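Local coordinates for uncharacterized conserved protein of COG5135 (Nostoc punctiforme, PDB 2I51) that binds flavin mononucleotide and probably acts as a flavin-dependent oxidoreductase of the pyridoxamine 5'-phosphate oxidase type, although its substrate is not known, at residues A14-R17 / N18-L21; D105-P108 / A109-A112; L117-A120 / A121-Q124; W127-P130 / G131-R134. All blocks are in the same frame, centred on the assembly; numbering follows the deposited sequence. Where two conformers were deposited one is given.

Overall arrangement
The four contacts are local and follow one another along the chain. Interaction 1 closes helix 8-17 ahead of the sheet's first strand, whereas interactions 2 and 3 mark the starts of two successive helices, 107-116 and 119-123, with centres 17 Å apart and nearest atoms about 5 Å apart. Another 17 Å separates the centres of interactions 3 and 4, the latter a turn in the loop before strand 155-169. Interaction 1 stands apart, 34 Å from interaction 4 between centres. A bound FMN lies about 6 Å from the side chain of P130 and about 7 Å from that of Q124, against about 11 Å for N18 and about 13 Å for R110.

Interaction 1 (A14-R17 / N18-L21); sequences ALHR and NRSL
A chi1 of -178° swings the H16 ring away from its backbone N, and a chi1 of 69° sets CG of R19 between its own N and carbonyl carbon, so that the two side chains run side by side in the same direction at the C-terminal end of helix 8-17. From CG to NE the R19 chain is extended, and this carries the guanidinium flat onto the imidazole. The planes are 4° apart and the group centres 4.0 Å, an offset stack in which NH1 of R19 lies over the rim of the H16 ring, 3.4 Å from CE1. The same NH1 donates to the carbonyl O of H16 at 2.8 Å; that oxygen lies in the guanidinium plane, but the donor approaches from above the carbonyl plane. One residue thus offers both a ring face and an acceptor, which fix the rotation of the guanidinium.

N18, the first residue to leave helical geometry, ends the helix with its side chain and its backbone N. Its ND2 gives a hydrogen bond of 2.8 Å to O of A14, with the oxygen close to the amide plane, while its backbone N bonds to O of L15 at 3.2 Å. A type I turn from N18 to L21 follows, and a water bridges O of R17 to N of S20.

The amide of N18 is also gripped by N of N83 and OG1 of T84, and R17 forms a salt bridge with E86. A14 and L15 pack on F81 of strand 74-81, and A14 reaches F88 of strand 86-97, so the helix end is fastened to neighbouring strands and the loop joining them.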
loop_
_atom_site.group_PDB
_atom_site.type_symbol
_atom_site.label_atom_id
_atom_site.label_comp_id
_atom_site.label_asym_id
_atom_site.label_seq_id
_atom_site.Cartn_x
_atom_site.Cartn_y
_atom_site.Cartn_z
ATOM N N ALA A 14 -9.136 -5.405 15.796
ATOM C CA ALA A 14 -9.398 -5.219 14.370
ATOM C C ALA A 14 -9.473 -6.561 13.656
ATOM O O ALA A 14 -10.423 -6.832 12.900
ATOM C CB ALA A 14 -8.313 -4.314 13.749
ATOM N N LEU A 15 -8.515 -7.442 13.944
ATOM C CA LEU A 15 -8.524 -8.758 13.292
ATOM C C LEU A 15 -9.807 -9.507 13.638
ATOM O O LEU A 15 -10.472 -10.081 12.767
ATOM C CB LEU A 15 -7.312 -9.584 13.746
ATOM C CG LEU A 15 -5.994 -9.152 13.118
ATOM C CD1 LEU A 15 -4.828 -9.707 13.933
ATOM C CD2 LEU A 15 -5.925 -9.589 11.640
ATOM N N HIS A 16 -10.205 -9.510 14.900
ATOM C CA HIS A 16 -11.389 -10.218 15.295
ATOM C C HIS A 16 -12.651 -9.690 14.612
ATOM O O HIS A 16 -13.498 -10.459 14.142
ATOM C CB HIS A 16 -11.506 -10.235 16.815
ATOM C CG HIS A 16 -12.673 -10.993 17.311
ATOM N ND1 HIS A 16 -12.798 -12.353 17.107
ATOM C CD2 HIS A 16 -13.771 -10.591 17.988
ATOM C CE1 HIS A 16 -13.954 -12.749 17.642
ATOM N NE2 HIS A 16 -14.565 -11.698 18.175
ATOM N N ARG A 17 -12.805 -8.374 14.575
ATOM C CA ARG A 17 -14.015 -7.771 14.038
ATOM C C ARG A 17 -14.043 -7.794 12.530
ATOM O O ARG A 17 -15.090 -7.516 11.941
ATOM C CB ARG A 17 -14.175 -6.351 14.543
ATOM C CG ARG A 17 -14.533 -6.247 15.983
ATOM C CD ARG A 17 -14.776 -4.830 16.382
ATOM N NE ARG A 17 -13.541 -4.090 16.205
ATOM C CZ ARG A 17 -13.394 -2.783 16.309
ATOM N NH1 ARG A 17 -14.395 -2.010 16.658
ATOM N NH2 ARG A 17 -12.184 -2.265 16.095
ATOM N N ASN A 18 -12.953 -8.182 11.904
ATOM C CA ASN A 18 -12.871 -8.336 10.447
ATOM C C ASN A 18 -12.714 -9.783 9.986
ATOM O O ASN A 18 -12.429 -10.030 8.814
ATOM C CB ASN A 18 -11.764 -7.449 9.852
ATOM C CG ASN A 18 -12.104 -5.996 9.902
ATOM O OD1 ASN A 18 -12.528 -5.431 8.888
ATOM N ND2 ASN A 18 -11.946 -5.360 11.043
ATOM N N ARG A 19 -12.912 -10.744 10.884
ATOM C CA ARG A 19 -12.625 -12.145 10.613
ATOM C C ARG A 19 -13.525 -12.730 9.504
ATOM O O ARG A 19 -13.120 -13.767 8.948
ATOM C CB ARG A 19 -12.732 -12.955 11.896
ATOM C CG ARG A 19 -14.077 -13.111 12.445
ATOM C CD ARG A 19 -14.016 -13.787 13.835
ATOM N NE ARG A 19 -15.328 -14.028 14.383
ATOM C CZ ARG A 19 -16.147 -13.126 14.889
ATOM N NH1 ARG A 19 -15.833 -11.841 14.997
ATOM N NH2 ARG A 19 -17.330 -13.523 15.353
ATOM N N SER A 20 -14.652 -12.094 9.197
ATOM C CA SER A 20 -15.574 -12.596 8.133
ATOM C C SER A 20 -14.969 -12.310 6.754
ATOM O O SER A 20 -15.467 -12.841 5.750
ATOM C CB SER A 20 -16.939 -11.951 8.226
ATOM O OG SER A 20 -16.920 -10.561 8.058
ATOM N N LEU A 21 -13.965 -11.431 6.689
ATOM C CA LEU A 21 -13.337 -11.051 5.407
ATOM C C LEU A 21 -11.965 -11.658 5.300
ATOM O O LEU A 21 -11.035 -11.252 6.028
ATOM C CB LEU A 21 -13.253 -9.558 5.291
ATOM C CG LEU A 21 -14.513 -8.742 5.546
ATOM C CD1 LEU A 21 -14.158 -7.247 5.499
ATOM C CD2 LEU A 21 -15.639 -9.078 4.554
HETATM O O HOH W 1 -16.056 -9.940 10.531
#

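Interaction 2 (D105-P108 / A109-A112); sequences DLQP and ARIA
The first turn of helix 107-116 contains this contact, which starts at the N-cap residue L106, the last of a short 3-10 segment. Its distinctive feature is the side-chain pair Q107 and R110, which lie alongside each other and point the same way. Q107 bends at chi2 (-65°), bringing OE1 back toward the arginine, whose chain is extended from CG to NE. NH1 of R110 donates to OE1 of Q107 at 3.0 Å, in the plane of the amide carbonyl and on a lone pair, even though the amide and guanidinium planes are 64° apart. The helical bonds begin here: N of R110 to O of L106 at 3.1 Å, N of I111 to O of Q107 at 2.9 Å and N of A112 to O of P108 at 2.9 Å. P108, lacking an N-H, fits this first turn at no cost in hydrogen bonds. CD2 of L106 meets CB of A109 at 4.3 Å.

Further bonds hold both polar ends: NE2 of Q107 donates to O of S98, and NE of R110 to O of F155. L106, Q107 and R110 touch I97, so the helix start rests on strand 86-97 and is tied to the beginning of strand 155-169.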
loop_
_atom_site.group_PDB
_atom_site.type_symbol
_atom_site.label_atom_id
_atom_site.label_comp_id
_atom_site.label_asym_id
_atom_site.label_seq_id
_atom_site.Cartn_x
_atom_site.Cartn_y
_atom_site.Cartn_z
ATOM N N ASP A 105 20.202 -17.714 13.863
ATOM C CA ASP A 105 19.338 -17.774 15.028
ATOM C C ASP A 105 17.848 -17.794 14.723
ATOM O O ASP A 105 17.067 -18.201 15.562
ATOM C CB ASP A 105 19.625 -16.631 16.013
ATOM C CG ASP A 105 19.496 -15.232 15.378
ATOM O OD1 ASP A 105 19.878 -15.038 14.198
ATOM O OD2 ASP A 105 19.047 -14.305 16.091
ATOM N N LEU A 106 17.447 -17.338 13.530
ATOM C CA LEU A 106 16.054 -17.326 13.161
ATOM C C LEU A 106 15.699 -18.453 12.177
ATOM O O LEU A 106 14.593 -18.463 11.636
ATOM C CB LEU A 106 15.684 -15.969 12.530
ATOM C CG LEU A 106 15.623 -14.828 13.575
ATOM C CD1 LEU A 106 15.673 -13.483 12.918
ATOM C CD2 LEU A 106 14.311 -14.993 14.358
ATOM N N GLN A 107 16.620 -19.365 11.930
ATOM C CA GLN A 107 16.237 -20.507 11.052
ATOM C C GLN A 107 15.063 -21.295 11.622
ATOM O O GLN A 107 14.184 -21.689 10.871
ATOM C CB GLN A 107 17.417 -21.380 10.678
ATOM C CG GLN A 107 18.346 -20.673 9.698
ATOM C CD GLN A 107 17.729 -20.386 8.362
ATOM O OE1 GLN A 107 16.938 -21.196 7.856
ATOM N NE2 GLN A 107 18.097 -19.220 7.755
ATOM N N PRO A 108 15.017 -21.594 12.949
ATOM C CA PRO A 108 13.856 -22.294 13.448
ATOM C C PRO A 108 12.537 -21.572 13.127
ATOM O O PRO A 108 11.540 -22.244 12.797
ATOM C CB PRO A 108 14.125 -22.403 14.952
ATOM C CG PRO A 108 15.624 -22.388 15.046
ATOM C CD PRO A 108 16.062 -21.441 14.005
ATOM N N ALA A 109 12.518 -20.229 13.188
ATOM C CA ALA A 109 11.330 -19.491 12.837
ATOM C C ALA A 109 10.986 -19.662 11.383
ATOM O O ALA A 109 9.844 -19.778 11.016
ATOM C CB ALA A 109 11.494 -18.003 13.168
ATOM N N ARG A 110 11.986 -19.618 10.522
ATOM C CA ARG A 110 11.762 -19.823 9.086
ATOM C C ARG A 110 11.207 -21.211 8.765
ATOM O O ARG A 110 10.274 -21.359 7.959
ATOM C CB ARG A 110 13.070 -19.547 8.330
ATOM C CG ARG A 110 13.052 -19.814 6.806
ATOM C CD ARG A 110 14.349 -19.430 6.153
ATOM N NE ARG A 110 14.399 -19.858 4.761
ATOM C CZ ARG A 110 15.046 -20.927 4.304
ATOM N NH1 ARG A 110 15.759 -21.714 5.115
ATOM N NH2 ARG A 110 14.944 -21.227 3.013
ATOM N N ILE A 111 11.795 -22.202 9.399
ATOM C CA ILE A 111 11.385 -23.609 9.213
ATOM C C ILE A 111 9.947 -23.809 9.709
ATOM O O ILE A 111 9.118 -24.439 9.055
ATOM C CB ILE A 111 12.353 -24.566 9.942
ATOM C CG1 ILE A 111 13.726 -24.474 9.283
ATOM C CG2 ILE A 111 11.811 -26.011 9.872
ATOM C CD1 ILE A 111 14.941 -24.893 10.168
ATOM N N ALA A 112 9.606 -23.258 10.888
ATOM C CA ALA A 112 8.267 -23.330 11.409
ATOM C C ALA A 112 7.276 -22.700 10.455
ATOM O O ALA A 112 6.203 -23.242 10.230
ATOM C CB ALA A 112 8.191 -22.643 12.810
HETATM O O HOH W 2 14.091 -18.928 15.521
#

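Interaction 3 (L117-A120 / A121-Q124); sequences LSDA and ARLQ. With EDO (1,2-ethanediol), chain I.
The N-terminal cap of the short helix 119-123 is built here, with S118 as N-cap. OG of S118, set between its backbone N and carbonyl carbon (chi1 63°), accepts from N of A121 at 3.1 Å. Behind the cap, R122 folds back over the helix start, bent at chi3 (-75°). At the edge of its guanidinium, NH2 makes a salt bridge of 2.9 Å to OD1 of D119; the carboxylate stands almost upright to the guanidinium, 80° between planes, and is met from above its own plane. NE of R122 reaches the same OD1 through a water at that edge, and a second water there binds NH2. NH1 makes a weak bond of 2.8 Å to O of L117. O of S118 lies over the centre of one guanidinium face and accepts the helical bond from N of R122 at 3.0 Å.

NH1 of R122 also donates to O of W114, tying the helix start to helix 107-116, where the partly negative C-terminal end of that helix would probably favour the positive charge. A serine whose hydroxyl accepts the N-H three residues on is a classic helix N-cap; here the D119-R122 salt bridge lies beside it.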
loop_
_atom_site.group_PDB
_atom_site.type_symbol
_atom_site.label_atom_id
_atom_site.label_comp_id
_atom_site.label_asym_id
_atom_site.label_seq_id
_atom_site.Cartn_x
_atom_site.Cartn_y
_atom_site.Cartn_z
ATOM N N LEU A 117 2.583 -23.506 6.487
ATOM C CA LEU A 117 1.906 -23.193 5.258
ATOM C C LEU A 117 1.017 -24.314 4.737
ATOM O O LEU A 117 1.205 -25.486 5.049
ATOM C CB LEU A 117 2.907 -22.846 4.170
ATOM C CG LEU A 117 3.810 -21.637 4.436
ATOM C CD1 LEU A 117 4.742 -21.484 3.242
ATOM C CD2 LEU A 117 3.019 -20.351 4.654
ATOM N N SER A 118 0.050 -23.961 3.872
ATOM C CA SER A 118 -0.580 -24.994 3.096
ATOM C C SER A 118 0.308 -25.565 1.972
ATOM O O SER A 118 1.287 -24.953 1.552
ATOM C CB SER A 118 -1.863 -24.450 2.424
ATOM O OG SER A 118 -1.494 -23.424 1.529
ATOM N N ASP A 119 -0.075 -26.723 1.435
ATOM C CA ASP A 119 0.592 -27.232 0.242
ATOM C C ASP A 119 0.561 -26.226 -0.877
ATOM O O ASP A 119 1.531 -26.055 -1.576
ATOM C CB ASP A 119 -0.010 -28.565 -0.233
ATOM C CG ASP A 119 0.362 -29.740 0.638
ATOM O OD1 ASP A 119 1.468 -29.746 1.254
ATOM O OD2 ASP A 119 -0.416 -30.729 0.638
ATOM N N ALA A 120 -0.591 -25.582 -1.074
ATOM C CA ALA A 120 -0.699 -24.604 -2.163
ATOM C C ALA A 120 0.323 -23.478 -2.053
ATOM O O ALA A 120 0.935 -23.041 -3.058
ATOM C CB ALA A 120 -2.156 -24.018 -2.208
ATOM N N ALA A 121 0.508 -22.997 -0.828
ATOM C CA ALA A 121 1.383 -21.908 -0.572
ATOM C C ALA A 121 2.832 -22.373 -0.795
ATOM O O ALA A 121 3.613 -21.659 -1.414
ATOM C CB ALA A 121 1.190 -21.322 0.839
ATOM N N ARG A 122 3.192 -23.575 -0.314
ATOM C CA ARG A 122 4.563 -24.057 -0.597
ATOM C C ARG A 122 4.841 -24.274 -2.082
ATOM O O ARG A 122 5.928 -24.007 -2.566
ATOM C CB ARG A 122 4.861 -25.342 0.162
ATOM C CG ARG A 122 5.065 -25.172 1.670
ATOM C CD ARG A 122 5.519 -26.458 2.343
ATOM N NE ARG A 122 4.426 -27.429 2.491
ATOM C CZ ARG A 122 3.570 -27.427 3.501
ATOM N NH1 ARG A 122 3.729 -26.624 4.548
ATOM N NH2 ARG A 122 2.532 -28.236 3.450
ATOM N N LEU A 123 3.809 -24.765 -2.811
ATOM C CA LEU A 123 3.943 -25.099 -4.240
ATOM C C LEU A 123 4.373 -23.865 -5.052
ATOM O O LEU A 123 5.140 -23.977 -6.002
ATOM C CB LEU A 123 2.616 -25.663 -4.807
ATOM C CG LEU A 123 2.253 -27.148 -4.610
ATOM C CD1 LEU A 123 0.773 -27.404 -4.858
ATOM C CD2 LEU A 123 3.067 -28.052 -5.529
ATOM N N GLN A 124 3.900 -22.692 -4.684
ATOM C CA GLN A 124 4.223 -21.477 -5.445
ATOM C C GLN A 124 5.698 -21.164 -5.494
ATOM O O GLN A 124 6.166 -20.529 -6.420
ATOM C CB GLN A 124 3.484 -20.250 -4.906
ATOM C CG GLN A 124 2.015 -20.300 -5.001
ATOM C CD GLN A 124 1.348 -18.911 -4.842
ATOM O OE1 GLN A 124 2.020 -17.877 -4.753
ATOM N NE2 GLN A 124 0.027 -18.905 -4.825
HETATM C C1 EDO I . 5.583 -16.180 -3.092
HETATM O O1 EDO I . 5.101 -17.509 -3.361
HETATM C C2 EDO I . 5.141 -15.763 -1.693
HETATM O O2 EDO I . 3.938 -16.436 -1.250
HETATM O O HOH W 3 0.618 -28.739 5.587
HETATM O O HOH W 4 4.510 -29.225 0.261
#

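Interaction 4 (W127-P130 / G131-R134); sequences WPYP and GKPR. With EDO (1,2-ethanediol), chain U.
Y129 and K132 meet across a type II turn whose close-packed part is mostly aliphatic. K132 comes up beside the tyrosine, bent at chi2 (-56°), and its CG lies 3.8 Å from CB of Y129. Further along, CE of K132 stays 3.9 Å from CD1 of Y129, so the lysine methylenes follow the root and one side of the ring. Beneath them the turn is closed by a weak bond from N of K132 to O of Y129, 3.3 Å long but nearly straight at 166°. G131 occupies the third position with a positive phi (86°), a backbone shape that glycine adopts easily; P130 itself suits the second position.

The polar end is looser. NZ of K132 is 5.6 Å from the centre of the Y129 ring, at most a weak cation-pi attraction, and both residues are exposed. An ethanediol molecule, probably from the crystallisation liquor, also bonds weakly to O of P130 and lies 3.6 Å from CA of G131 through its C1.

Further bonds hold the turn and the loop around it. O of Y129 also accepts from ND2 of N194 of the second subunit, the backbones of G131, K132 and R134 bond to that subunit, and O of W127 accepts from R62 of the same chain. The chemistry implies a turn shaped by proline and glycine and held by backbone and side-chain hydrogen bonds to the second subunit, with the tyrosine-lysine contact adding mainly van der Waals cover.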
loop_
_atom_site.group_PDB
_atom_site.type_symbol
_atom_site.label_atom_id
_atom_site.label_comp_id
_atom_site.label_asym_id
_atom_site.label_seq_id
_atom_site.Cartn_x
_atom_site.Cartn_y
_atom_site.Cartn_z
ATOM N N TRP A 127 7.278 -22.289 -8.732
ATOM C CA TRP A 127 6.865 -21.645 -9.989
ATOM C C TRP A 127 8.046 -20.995 -10.715
ATOM O O TRP A 127 9.108 -20.779 -10.142
ATOM C CB TRP A 127 5.795 -20.590 -9.706
ATOM C CG TRP A 127 4.441 -21.132 -9.368
ATOM C CD1 TRP A 127 4.065 -22.438 -9.264
ATOM C CD2 TRP A 127 3.281 -20.357 -9.091
ATOM N NE1 TRP A 127 2.739 -22.515 -8.917
ATOM C CE2 TRP A 127 2.233 -21.244 -8.809
ATOM C CE3 TRP A 127 3.038 -18.979 -9.043
ATOM C CZ2 TRP A 127 0.960 -20.820 -8.511
ATOM C CZ3 TRP A 127 1.782 -18.556 -8.710
ATOM C CH2 TRP A 127 0.746 -19.471 -8.477
ATOM N N PRO A 128 7.900 -20.755 -12.026
ATOM C CA PRO A 128 9.002 -20.135 -12.738
ATOM C C PRO A 128 9.338 -18.739 -12.270
ATOM O O PRO A 128 8.558 -18.133 -11.551
ATOM C CB PRO A 128 8.541 -20.140 -14.205
ATOM C CG PRO A 128 7.128 -20.446 -14.195
ATOM C CD PRO A 128 6.774 -21.114 -12.891
ATOM N N TYR A 129 10.521 -18.281 -12.669
ATOM C CA TYR A 129 11.154 -17.074 -12.157
ATOM C C TYR A 129 10.234 -15.845 -12.273
ATOM O O TYR A 129 9.862 -15.447 -13.359
ATOM C CB TYR A 129 12.452 -16.804 -12.901
ATOM C CG TYR A 129 13.460 -16.027 -12.105
ATOM C CD1 TYR A 129 13.275 -14.683 -11.837
ATOM C CD2 TYR A 129 14.602 -16.630 -11.624
ATOM C CE1 TYR A 129 14.204 -13.960 -11.103
ATOM C CE2 TYR A 129 15.539 -15.906 -10.883
ATOM C CZ TYR A 129 15.318 -14.583 -10.628
ATOM O OH TYR A 129 16.220 -13.842 -9.899
ATOM N N PRO A 130 9.853 -15.261 -11.135
ATOM C CA PRO A 130 8.908 -14.161 -11.170
ATOM C C PRO A 130 9.409 -12.994 -11.993
ATOM O O PRO A 130 10.597 -12.639 -11.930
ATOM C CB PRO A 130 8.781 -13.752 -9.702
ATOM C CG PRO A 130 9.981 -14.234 -9.059
ATOM C CD PRO A 130 10.300 -15.542 -9.766
ATOM N N GLY A 131 8.503 -12.408 -12.773
ATOM C CA GLY A 131 8.825 -11.245 -13.605
ATOM C C GLY A 131 9.407 -11.497 -14.986
ATOM O O GLY A 131 9.540 -10.581 -15.780
ATOM N N LYS A 132 9.776 -12.726 -15.294
ATOM C CA LYS A 132 10.298 -13.024 -16.599
ATOM C C LYS A 132 9.128 -13.252 -17.536
ATOM O O LYS A 132 8.028 -13.412 -17.083
ATOM C CB LYS A 132 11.193 -14.273 -16.528
ATOM C CG LYS A 132 12.390 -14.113 -15.602
ATOM C CD LYS A 132 13.255 -12.935 -15.953
ATOM C CE LYS A 132 14.553 -12.945 -15.143
ATOM N NZ LYS A 132 15.556 -12.016 -15.721
ATOM N N PRO A 133 9.371 -13.286 -18.859
ATOM C CA PRO A 133 8.299 -13.578 -19.813
ATOM C C PRO A 133 7.484 -14.808 -19.471
ATOM O O PRO A 133 8.050 -15.847 -19.139
ATOM C CB PRO A 133 9.076 -13.796 -21.118
ATOM C CG PRO A 133 10.215 -12.775 -20.979
ATOM C CD PRO A 133 10.651 -13.007 -19.562
ATOM N N ARG A 134 6.165 -14.695 -19.553
ATOM C CA ARG A 134 5.250 -15.712 -19.036
ATOM C C ARG A 134 5.470 -17.040 -19.759
ATOM O O ARG A 134 5.419 -17.098 -20.992
ATOM C CB ARG A 134 3.803 -15.273 -19.219
ATOM C CG ARG A 134 2.751 -16.355 -18.863
ATOM C CD ARG A 134 2.963 -16.929 -17.500
ATOM N NE ARG A 134 2.016 -17.979 -17.219
ATOM C CZ ARG A 134 0.874 -17.860 -16.564
ATOM N NH1 ARG A 134 0.464 -16.677 -16.123
ATOM N NH2 ARG A 134 0.138 -18.957 -16.360
HETATM C C1 EDO U . 8.897 -9.351 -10.536
HETATM O O1 EDO U . 10.333 -9.504 -10.551
HETATM C C2 EDO U . 8.514 -9.972 -9.222
HETATM O O2 EDO U . 9.510 -9.420 -8.422
#